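Local coordinates for gene 2 protein (Enterobacteria phage Sf6, PDB 5C12) that is the large subunit of the phage DNA-packaging terminase, present here as its metal-binding nuclease domain, which probably cuts DNA by a two-metal-ion mechanism, at residues 111-114 against 115-119. The protein carries 1 engineered substitution. Sequence-based numbering, arbitrary orientation. Where two conformers were deposited one is given.
Sequences GLRR and QTTEA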
loop_
_atom_site.group_PDB
_atom_site.type_symbol
_atom_site.label_atom_id
_atom_site.label_comp_id
_atom_site.label_asym_id
_atom_site.label_seq_id
_atom_site.Cartn_x
_atom_site.Cartn_y
_atom_site.Cartn_z
ATOM N N GLY A 111 -13.667 -6.322 12.387
ATOM C CA GLY A 111 -14.539 -7.481 12.469
ATOM C C GLY A 111 -14.759 -8.239 11.172
ATOM O O GLY A 111 -15.629 -9.121 11.121
ATOM N N LEU A 112 -13.979 -7.918 10.141
ATOM C CA LEU A 112 -14.220 -8.451 8.799
ATOM C C LEU A 112 -13.603 -9.817 8.494
ATOM O O LEU A 112 -13.747 -10.317 7.382
ATOM C CB LEU A 112 -13.709 -7.454 7.752
ATOM C CG LEU A 112 -14.511 -6.158 7.690
ATOM C CD1 LEU A 112 -13.857 -5.183 6.714
ATOM C CD2 LEU A 112 -15.934 -6.443 7.275
ATOM N N ARG A 113 -12.951 -10.475 9.445
ATOM C CA ARG A 113 -12.251 -11.701 9.076
ATOM C C ARG A 113 -13.216 -12.812 8.661
ATOM O O ARG A 113 -12.953 -13.496 7.691
ATOM C CB ARG A 113 -11.300 -12.223 10.156
ATOM C CG ARG A 113 -10.524 -13.418 9.623
ATOM C CD ARG A 113 -9.442 -14.007 10.521
ATOM N NE ARG A 113 -8.694 -15.001 9.745
ATOM C CZ ARG A 113 -7.708 -14.706 8.901
ATOM N NH1 ARG A 113 -7.283 -13.471 8.795
ATOM N NH2 ARG A 113 -7.108 -15.661 8.213
ATOM N N ARG A 114 -14.323 -13.002 9.373
ATOM C CA ARG A 114 -15.242 -14.068 8.993
ATOM C C ARG A 114 -15.754 -13.882 7.560
ATOM O O ARG A 114 -15.735 -14.810 6.753
ATOM C CB ARG A 114 -16.414 -14.148 9.980
ATOM C CG ARG A 114 -17.479 -15.095 9.546
ATOM C CD ARG A 114 -18.709 -15.031 10.486
ATOM N NE ARG A 114 -19.875 -14.908 9.632
ATOM C CZ ARG A 114 -20.706 -13.881 9.623
ATOM N NH1 ARG A 114 -20.588 -12.891 10.502
ATOM N NH2 ARG A 114 -21.736 -13.890 8.795
ATOM N N GLN A 115 -16.187 -12.671 7.226
ATOM C CA GLN A 115 -16.716 -12.418 5.900
ATOM C C GLN A 115 -15.631 -12.608 4.860
ATOM O O GLN A 115 -15.864 -13.131 3.772
ATOM C CB GLN A 115 -17.282 -11.007 5.805
ATOM C CG GLN A 115 -17.793 -10.668 4.422
ATOM C CD GLN A 115 -18.323 -9.257 4.325
ATOM O OE1 GLN A 115 -18.393 -8.530 5.322
ATOM N NE2 GLN A 115 -18.734 -8.872 3.122
ATOM N N THR A 116 -14.434 -12.160 5.191
ATOM C CA THR A 116 -13.323 -12.267 4.270
ATOM C C THR A 116 -12.969 -13.715 3.989
ATOM O O THR A 116 -12.817 -14.108 2.827
ATOM C CB THR A 116 -12.124 -11.507 4.804
ATOM O OG1 THR A 116 -12.488 -10.131 4.966
ATOM C CG2 THR A 116 -10.954 -11.627 3.882
ATOM N N THR A 117 -12.864 -14.525 5.040
ATOM C CA THR A 117 -12.533 -15.929 4.837
ATOM C C THR A 117 -13.658 -16.684 4.116
ATOM O O THR A 117 -13.390 -17.537 3.277
ATOM C CB THR A 117 -12.125 -16.627 6.153
ATOM O OG1 THR A 117 -13.171 -16.498 7.109
ATOM C CG2 THR A 117 -10.854 -16.006 6.698
ATOM N N GLU A 118 -14.915 -16.333 4.393
ATOM C CA GLU A 118 -16.045 -16.881 3.636
ATOM C C GLU A 118 -15.919 -16.574 2.150
ATOM O O GLU A 118 -16.216 -17.411 1.290
ATOM C CB GLU A 118 -17.387 -16.326 4.159
ATOM C CG GLU A 118 -17.794 -16.803 5.555
ATOM C CD GLU A 118 -19.067 -16.112 6.098
ATOM O OE1 GLU A 118 -19.547 -15.145 5.460
ATOM O OE2 GLU A 118 -19.584 -16.529 7.169
ATOM N N ALA A 119 -15.460 -15.370 1.842
ATOM C CA ALA A 119 -15.410 -14.955 0.455
ATOM C C ALA A 119 -14.392 -15.772 -0.323
ATOM O O ALA A 119 -14.566 -16.031 -1.521
ATOM C CB ALA A 119 -15.082 -13.485 0.373
HETATM O O HOH W 1 -16.898 -10.704 9.239
#
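Gln115 sets its side chain alongside that of Leu112, OE1 lying 3.8 Å from Leu112 CD2, at the start of helix 113-119, which links strands 100-104 and 126-130 as a beta-alpha-beta crossover of the nuclease domain. Its amide gives NE2 to Asn83 O on helix 82-95, which Leu112 also touches, while a water joins its backbone N to Gly111 O. Thr116 grips Leu112 O twice: its backbone N donates at 2.9 Å, and OG1, brought back beside its own N (chi1 -60°), donates from above the carbonyl plane at 2.7 Å. This spends the buried hydroxyl on the opening turn, on the flank facing Tyr101. Thr117 N donates to Arg113 O at 2.8 Å. In the conformer given, one of two, Thr117 CG2 lies over a guanidinium face of Arg113, 3.9 Å from NE, and NH1 of the extended arginine reaches Ala127 O at the next strand. Glu118 N repeats the i to i-4 pattern on Arg114 O. Its carboxylate also makes a salt bridge one turn back: Arg114 NE approaches from above the carboxylate plane, the two flat groups turned 74° apart, and meets Glu118 OE2 at 3.0 Å.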